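Local coordinates for protein chitinase A (Pteris ryukyuensis, PDB 5YLG) that probably hydrolyses O-glycosidic bonds as a family 18 chitinase, and is represented here by its small LysM domain, a sugar-binding module, at residues Asp11-Ile16 with Asn37-Gly42; Ser25-Glu28 with Gly33-Cys36. All blocks are in the same frame, centred on the assembly; numbering follows the deposited sequence.

Overall arrangement
A disulfide, Cys-13 to Cys-36, joins the two contacts of this LysM domain. Contact 1 sets the start of helix 13-20 against the loop that leads to strand 44-46; contact 2 sets helix 24-29 against the earlier part of that same loop. Along the chain both segments of contact 2 fall between those of contact 1, and the two centres lie about 10 Å apart. Besides the covalent link, Leu-39 packs on Ile-34 and Ile-16 on Phe-27. Both helices and the long loop are thus tied into one compact βααβ unit, whose two strands, 4-6 and 44-46, pair antiparallel.

Contact 1. Residues Asp11-Ile16 with Asn37-Gly42; sequences DTCYAI and NNLQIG. With ZN (zinc ion), chain F; EDO (1,2-ethanediol), chain G.
CD1 of Leu-39 makes the closest approach to each of the three residues touched, Asp-11, Thr-12 and Cys-13, and no hydrogen bond crosses directly between residues 11-16 and 37-42. The setting is the LysM fold, βααβ, in which the N-terminal turn of helix 13-20 faces the loop running toward strand 44-46. CG of Leu-39 stands anti to its own carbonyl carbon (chi1 -63°), and chi2 near 177° carries CD1 outward to the start of the helix. There the methyl comes within 3.9 Å of Asp-11 O and lies near Thr-12 CA. The sulfur of Cys-13 meets both branches of the leucine fork, with SG 4.0 Å from Leu-39 CD1 and 4.1 Å from CD2. That sulfur is already fixed by its disulfide to Cys-36, so the leucine packs against a covalent cross-link that holds the helix to the loop.

Polar bonds hold each segment separately. Thr-12 is the N-cap: its OG1 accepts from Ala-15 N at 2.9 Å, engaging a backbone N-H of the first helical turn. The carboxylate of Asp-11 instead receives bonds at OD2 from Tyr-5 OH and Lys-8 N, tying the helix approach to the first strand and the turn after it. A molecule of 1,2-ethanediol, probably from the crystallisation liquor, bonds through O1 to Asp-11 O and rests its C2 near Ile-41 CG1. Within the loop, Asn-37 OD1 binds a zinc ion together with Asp-35. Farther along, the chain of Gln-40 folds back so that NE2 donates to Asn-38 O at 3.0 Å, approaching from above the carbonyl plane, 55° out of it.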
ATOM      1  N   ASP A  11       2.886  -7.471  -5.434  1.00 11.72           N
ATOM      2  CA  ASP A  11       2.881  -6.658  -4.249  1.00 11.06           C
ATOM      3  C   ASP A  11       1.613  -6.923  -3.398  1.00 11.06           C
ATOM      4  O   ASP A  11       0.511  -7.162  -3.875  1.00 12.43           O
ATOM      5  CB  ASP A  11       2.871  -5.142  -4.639  1.00 11.71           C
ATOM      6  CG  ASP A  11       4.220  -4.605  -5.019  1.00 14.39           C
ATOM      7  OD1 ASP A  11       5.285  -5.242  -4.701  1.00 14.46           O
ATOM      8  OD2 ASP A  11       4.238  -3.502  -5.595  1.00 12.95           O
ATOM      9  N   THR A  12       1.820  -6.777  -2.122  1.00 10.56           N
ATOM     10  CA  THR A  12       0.655  -6.833  -1.172  1.00 10.18           C
ATOM     11  C   THR A  12       0.786  -5.605  -0.261  1.00 10.26           C
ATOM     12  O   THR A  12       1.867  -5.057  -0.013  1.00 10.23           O
ATOM     13  CB  THR A  12       0.602  -8.065  -0.301  1.00 11.97           C
ATOM     14  OG1 THR A  12       1.745  -8.109   0.541  1.00 14.09           O
ATOM     15  CG2 THR A  12       0.608  -9.324  -1.160  1.00 13.45           C
ATOM     16  N   CYS A  13      -0.342  -5.190   0.339  1.00  9.68           N
ATOM     17  CA  CYS A  13      -0.269  -4.122   1.333  1.00  9.35           C
ATOM     18  C   CYS A  13       0.541  -4.482   2.514  1.00  9.01           C
ATOM     19  O   CYS A  13       1.290  -3.647   3.034  1.00  9.44           O
ATOM     20  CB  CYS A  13      -1.710  -3.779   1.789  1.00  9.68           C
ATOM     21  SG  CYS A  13      -2.804  -3.147   0.517  1.00 11.73           S
ATOM     22  N   TYR A  14       0.464  -5.741   2.996  1.00  9.97           N
ATOM     23  CA  TYR A  14       1.281  -6.180   4.101  1.00 10.05           C
ATOM     24  C   TYR A  14       2.776  -6.058   3.759  1.00 11.12           C
ATOM     25  O   TYR A  14       3.546  -5.516   4.534  1.00 11.42           O
ATOM     26  CB  TYR A  14       1.006  -7.646   4.449  1.00 13.06           C
ATOM     27  CG  TYR A  14       1.842  -8.199   5.480  1.00 16.90           C
ATOM     28  CD1 TYR A  14       1.802  -7.769   6.785  1.00 19.24           C
ATOM     29  CD2 TYR A  14       2.770  -9.164   5.132  1.00 19.85           C
ATOM     30  CE1 TYR A  14       2.609  -8.331   7.758  1.00 25.62           C
ATOM     31  CE2 TYR A  14       3.582  -9.730   6.103  1.00 23.21           C
ATOM     32  CZ  TYR A  14       3.478  -9.305   7.387  1.00 25.52           C
ATOM     33  OH  TYR A  14       4.285  -9.841   8.356  1.00 34.19           O
ATOM     34  N   ALA A  15       3.144  -6.539   2.569  1.00 11.77           N
ATOM     35  CA  ALA A  15       4.564  -6.538   2.270  1.00 11.75           C
ATOM     36  C   ALA A  15       5.111  -5.180   2.040  1.00 11.62           C
ATOM     37  O   ALA A  15       6.237  -4.825   2.473  1.00 12.29           O
ATOM     38  CB  ALA A  15       4.809  -7.410   1.053  1.00 11.80           C
ATOM     39  N   ILE A  16       4.340  -4.250   1.451  1.00 10.81           N
ATOM     40  CA  ILE A  16       4.711  -2.852   1.317  1.00 11.38           C
ATOM     41  C   ILE A  16       4.930  -2.235   2.691  1.00 11.26           C
ATOM     42  O   ILE A  16       5.930  -1.501   2.954  1.00 13.92           O
ATOM     43  CB  ILE A  16       3.630  -2.071   0.572  1.00 11.98           C
ATOM     44  CG1 ILE A  16       3.634  -2.478  -0.932  1.00 11.13           C
ATOM     45  CG2 ILE A  16       3.771  -0.602   0.731  1.00 13.71           C
ATOM     46  CD1 ILE A  16       2.409  -2.067  -1.671  1.00 13.72           C
ATOM     47  N   ASN A  37      -7.298  -6.600  -1.024  1.00  9.00           N
ATOM     48  CA  ASN A  37      -7.397  -7.907  -1.692  1.00  9.41           C
ATOM     49  C   ASN A  37      -7.644  -7.795  -3.168  1.00 10.31           C
ATOM     50  O   ASN A  37      -7.900  -8.774  -3.878  1.00  9.60           O
ATOM     51  CB  ASN A  37      -8.381  -8.887  -1.024  1.00 10.51           C
ATOM     52  CG  ASN A  37      -9.808  -8.498  -1.176  1.00 11.98           C
ATOM     53  OD1 ASN A  37     -10.294  -7.629  -1.949  1.00  9.83           O
ATOM     54  ND2 ASN A  37     -10.627  -9.260  -0.443  1.00 14.25           N
ATOM     55  N   ASN A  38      -7.631  -6.563  -3.714  1.00  9.39           N
ATOM     56  CA  ASN A  38      -8.003  -6.339  -5.131  1.00  9.95           C
ATOM     57  C   ASN A  38      -7.110  -5.205  -5.711  1.00 10.12           C
ATOM     58  O   ASN A  38      -7.594  -4.383  -6.424  1.00 11.58           O
ATOM     59  CB  ASN A  38      -9.517  -6.006  -5.289  1.00 11.79           C
ATOM     60  CG  ASN A  38      -9.952  -6.037  -6.717  1.00 12.09           C
ATOM     61  OD1 ASN A  38      -9.467  -6.876  -7.469  1.00 12.61           O
ATOM     62  ND2 ASN A  38     -10.886  -5.188  -7.067  1.00 15.66           N
ATOM     63  N   LEU A  39      -5.834  -5.278  -5.348  1.00 10.30           N
ATOM     64  CA  LEU A  39      -4.848  -4.276  -5.857  1.00 10.42           C
ATOM     65  C   LEU A  39      -4.670  -4.514  -7.354  1.00 11.88           C
ATOM     66  O   LEU A  39      -4.733  -5.611  -7.799  1.00 13.21           O
ATOM     67  CB  LEU A  39      -3.535  -4.394  -5.153  1.00 12.23           C
ATOM     68  CG  LEU A  39      -3.489  -4.116  -3.633  1.00 12.94           C
ATOM     69  CD1 LEU A  39      -2.060  -4.380  -3.174  1.00 14.95           C
ATOM     70  CD2 LEU A  39      -4.002  -2.708  -3.393  1.00 13.51           C
ATOM     71  N   GLN A  40      -4.468  -3.408  -8.058  1.00 13.92           N
ATOM     72  CA  GLN A  40      -4.270  -3.447  -9.544  1.00 15.81           C
ATOM     73  C   GLN A  40      -2.823  -3.046  -9.802  1.00 14.05           C
ATOM     74  O   GLN A  40      -2.319  -2.142  -9.194  1.00 13.58           O
ATOM     75  CB  GLN A  40      -5.186  -2.452 -10.245  1.00 17.63           C
ATOM     76  CG  GLN A  40      -6.688  -2.539  -9.870  1.00 21.32           C
ATOM     77  CD  GLN A  40      -7.294  -3.828 -10.357  1.00 27.82           C
ATOM     78  OE1 GLN A  40      -7.188  -4.166 -11.551  1.00 31.73           O
ATOM     79  NE2 GLN A  40      -7.838  -4.630  -9.428  1.00 24.96           N
ATOM     80  N   ILE A  41      -2.166  -3.701 -10.753  1.00 14.69           N
ATOM     81  CA  ILE A  41      -0.829  -3.254 -11.175  1.00 16.75           C
ATOM     82  C   ILE A  41      -1.010  -1.877 -11.743  1.00 12.99           C
ATOM     83  O   ILE A  41      -1.901  -1.598 -12.510  1.00 12.48           O
ATOM     84  CB  ILE A  41      -0.223  -4.216 -12.231  1.00 19.04           C
ATOM     85  CG1 ILE A  41       0.193  -5.532 -11.535  1.00 22.57           C
ATOM     86  CG2 ILE A  41       0.970  -3.509 -12.903  1.00 17.98           C
ATOM     87  CD1 ILE A  41       0.408  -6.699 -12.477  1.00 27.74           C
ATOM     88  N   GLY A  42      -0.167  -0.931 -11.294  1.00 11.50           N
ATOM     89  CA  GLY A  42      -0.294   0.492 -11.661  1.00 13.00           C
ATOM     90  C   GLY A  42      -1.027   1.336 -10.688  1.00 13.36           C
ATOM     91  O   GLY A  42      -1.023   2.542 -10.781  1.00 13.64           O
TER
HETATM   92 ZN    ZN F 102     -11.917  -6.768  -2.034  1.00 11.32          ZN
HETATM   93  C1  EDO G 103      -0.703  -7.205  -7.215  1.00 24.78           C
HETATM   94  O1  EDO G 103      -0.410  -8.203  -6.162  1.00 28.49           O
HETATM   95  C2  EDO G 103      -0.987  -7.849  -8.566  1.00 28.39           C
HETATM   96  O2  EDO G 103       0.063  -8.740  -8.797  1.00 26.44           O

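Contact 2. Residues Ser25-Glu28 with Gly33-Cys36; sequences SDFE and GIDC. With ZN (zinc ion), chain H; ZN (zinc ion), chain E; ZN (zinc ion), chain F.
Phe-27 and Ile-34 meet because each side chain leaves its backbone with the gamma atom opposite the backbone N: CG of Phe-27 at chi1 177° and CG1 of Ile-34 at -174°. With chi2 at 164° the isoleucine stays extended, and its terminal methyl reaches the ring, Ile-34 CD1 lying 4.0 Å from Phe-27 CE2 and 4.2 Å from CZ. The two side chains cross at about a right angle, and the methyl approaches the ring obliquely. Cys-36 SG comes to the ring edge, near its plane, 4.5 Å from Phe-27 CE2. Phe-27 is buried, with Cys-13, Ile-16 and Ser-17 of helix 13-20 also against it; Val-45 of the last strand touches both Phe-27 and Ile-34.

Beside the apolar contact, one water bridges the backbones, donating to Glu-28 O and accepting from Gly-33 N at 2.8 Å. The positive phi of Gly-33, favourable to glycine, accompanies the bend into the loop. Around the outside, carboxylates hold zinc ions: Glu-28 grips one unequally, at 1.9 Å through OE1 and 2.5 Å through OE2, Asp-26 OD2 binds another, and Asp-35 OD2 lies 2.1 Å from a third zinc ion. An aromatic side chain of the second helix, packed between the first helix, the following loop and the closing strand, forms part of the hydrophobic core of this βααβ LysM domain.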
ATOM      1  N   SER A  25      -2.136  -0.906   9.562  1.00  8.62           N
ATOM      2  CA  SER A  25      -3.197   0.017   9.928  1.00  9.00           C
ATOM      3  C   SER A  25      -2.842   1.486   9.612  1.00  8.78           C
ATOM      4  O   SER A  25      -3.690   2.197   9.096  1.00  9.87           O
ATOM      5  CB  SER A  25      -3.583  -0.172  11.373  1.00  9.96           C
ATOM      6  OG  SER A  25      -2.420  -0.366  12.203  1.00  9.79           O
ATOM      7  N   ASP A  26      -1.593   1.884   9.814  1.00  8.46           N
ATOM      8  CA  ASP A  26      -1.222   3.221   9.456  1.00  8.86           C
ATOM      9  C   ASP A  26      -1.341   3.378   7.935  1.00  9.28           C
ATOM     10  O   ASP A  26      -1.872   4.372   7.420  1.00  8.49           O
ATOM     11  CB  ASP A  26       0.116   3.508   9.973  1.00 10.94           C
ATOM     12  CG  ASP A  26       0.109   3.855  11.478  1.00 10.03           C
ATOM     13  OD1 ASP A  26      -0.960   3.919  12.074  1.00 11.74           O
ATOM     14  OD2 ASP A  26       1.164   3.934  12.078  1.00 11.53           O
ATOM     15  N   PHE A  27      -0.816   2.417   7.200  1.00  8.62           N
ATOM     16  CA  PHE A  27      -0.930   2.448   5.757  1.00  8.89           C
ATOM     17  C   PHE A  27      -2.354   2.574   5.309  1.00  8.00           C
ATOM     18  O   PHE A  27      -2.694   3.362   4.436  1.00  9.21           O
ATOM     19  CB  PHE A  27      -0.346   1.140   5.180  1.00  9.58           C
ATOM     20  CG  PHE A  27      -0.449   1.003   3.705  1.00 10.70           C
ATOM     21  CD1 PHE A  27       0.473   1.542   2.836  1.00 11.12           C
ATOM     22  CD2 PHE A  27      -1.495   0.248   3.198  1.00 12.77           C
ATOM     23  CE1 PHE A  27       0.312   1.357   1.479  1.00 11.79           C
ATOM     24  CE2 PHE A  27      -1.664   0.100   1.850  1.00 12.96           C
ATOM     25  CZ  PHE A  27      -0.709   0.658   1.008  1.00 11.00           C
ATOM     26  N   GLU A  28      -3.253   1.812   5.890  1.00  9.06           N
ATOM     27  CA  GLU A  28      -4.607   1.932   5.524  1.00  9.34           C
ATOM     28  C   GLU A  28      -5.195   3.321   5.796  1.00  9.90           C
ATOM     29  O   GLU A  28      -5.953   3.857   4.998  1.00 10.48           O
ATOM     30  CB  GLU A  28      -5.424   0.875   6.240  1.00  9.50           C
ATOM     31  CG  GLU A  28      -5.184  -0.557   5.812  1.00 10.24           C
ATOM     32  CD  GLU A  28      -5.827  -1.646   6.688  1.00 11.74           C
ATOM     33  OE1 GLU A  28      -6.370  -1.352   7.780  1.00  8.22           O
ATOM     34  OE2 GLU A  28      -5.728  -2.787   6.239  1.00 12.45           O
ATOM     35  N   GLY A  33      -9.770   3.682   2.379  1.00 19.88           N
ATOM     36  CA  GLY A  33     -10.568   2.469   2.110  1.00 19.56           C
ATOM     37  C   GLY A  33     -10.055   1.543   1.009  1.00 18.08           C
ATOM     38  O   GLY A  33     -10.817   0.744   0.423  1.00 23.66           O
ATOM     39  N   ILE A  34      -8.748   1.662   0.710  1.00 14.91           N
ATOM     40  CA  ILE A  34      -8.054   0.796  -0.290  1.00 12.92           C
ATOM     41  C   ILE A  34      -8.535  -0.617  -0.159  1.00 12.98           C
ATOM     42  O   ILE A  34      -8.716  -1.091   1.005  1.00 15.93           O
ATOM     43  CB  ILE A  34      -6.486   0.904  -0.034  1.00 12.38           C
ATOM     44  CG1 ILE A  34      -5.734   0.153  -1.118  1.00 13.35           C
ATOM     45  CG2 ILE A  34      -6.091   0.482   1.389  1.00 14.53           C
ATOM     46  CD1 ILE A  34      -4.227   0.505  -1.212  1.00 14.13           C
ATOM     47  N   ASP A  35      -8.673  -1.350  -1.282  1.00 10.76           N
ATOM     48  CA  ASP A  35      -9.035  -2.730  -1.214  1.00 10.29           C
ATOM     49  C   ASP A  35      -7.781  -3.544  -1.367  1.00  9.50           C
ATOM     50  O   ASP A  35      -7.326  -3.811  -2.512  1.00 10.12           O
ATOM     51  CB  ASP A  35     -10.075  -3.117  -2.223  1.00  9.87           C
ATOM     52  CG  ASP A  35     -10.591  -4.387  -1.911  1.00  9.92           C
ATOM     53  OD1 ASP A  35     -10.045  -5.031  -0.978  1.00 11.58           O
ATOM     54  OD2 ASP A  35     -11.452  -4.866  -2.678  1.00 11.59           O
ATOM     55  N   CYS A  36      -7.166  -3.933  -0.256  1.00  9.08           N
ATOM     56  CA  CYS A  36      -5.933  -4.687  -0.319  1.00 10.06           C
ATOM     57  C   CYS A  36      -6.082  -6.058  -0.855  1.00 11.48           C
ATOM     58  O   CYS A  36      -5.111  -6.681  -1.300  1.00 11.42           O
ATOM     59  CB  CYS A  36      -5.357  -4.739   1.072  1.00  9.80           C
ATOM     60  SG  CYS A  36      -4.672  -3.174   1.632  1.00 13.16           S
TER
HETATM   61 ZN    ZN H 104      -6.882  -3.010   8.410  1.00 10.63          ZN
HETATM   62 ZN    ZN E 101       1.356   4.106  13.933  1.00 10.81          ZN
HETATM   63 ZN    ZN F 102     -11.917  -6.768  -2.034  1.00 11.32          ZN
HETATM   64  O   HOH W   1      -8.883   3.655   5.004  1.00 21.98           O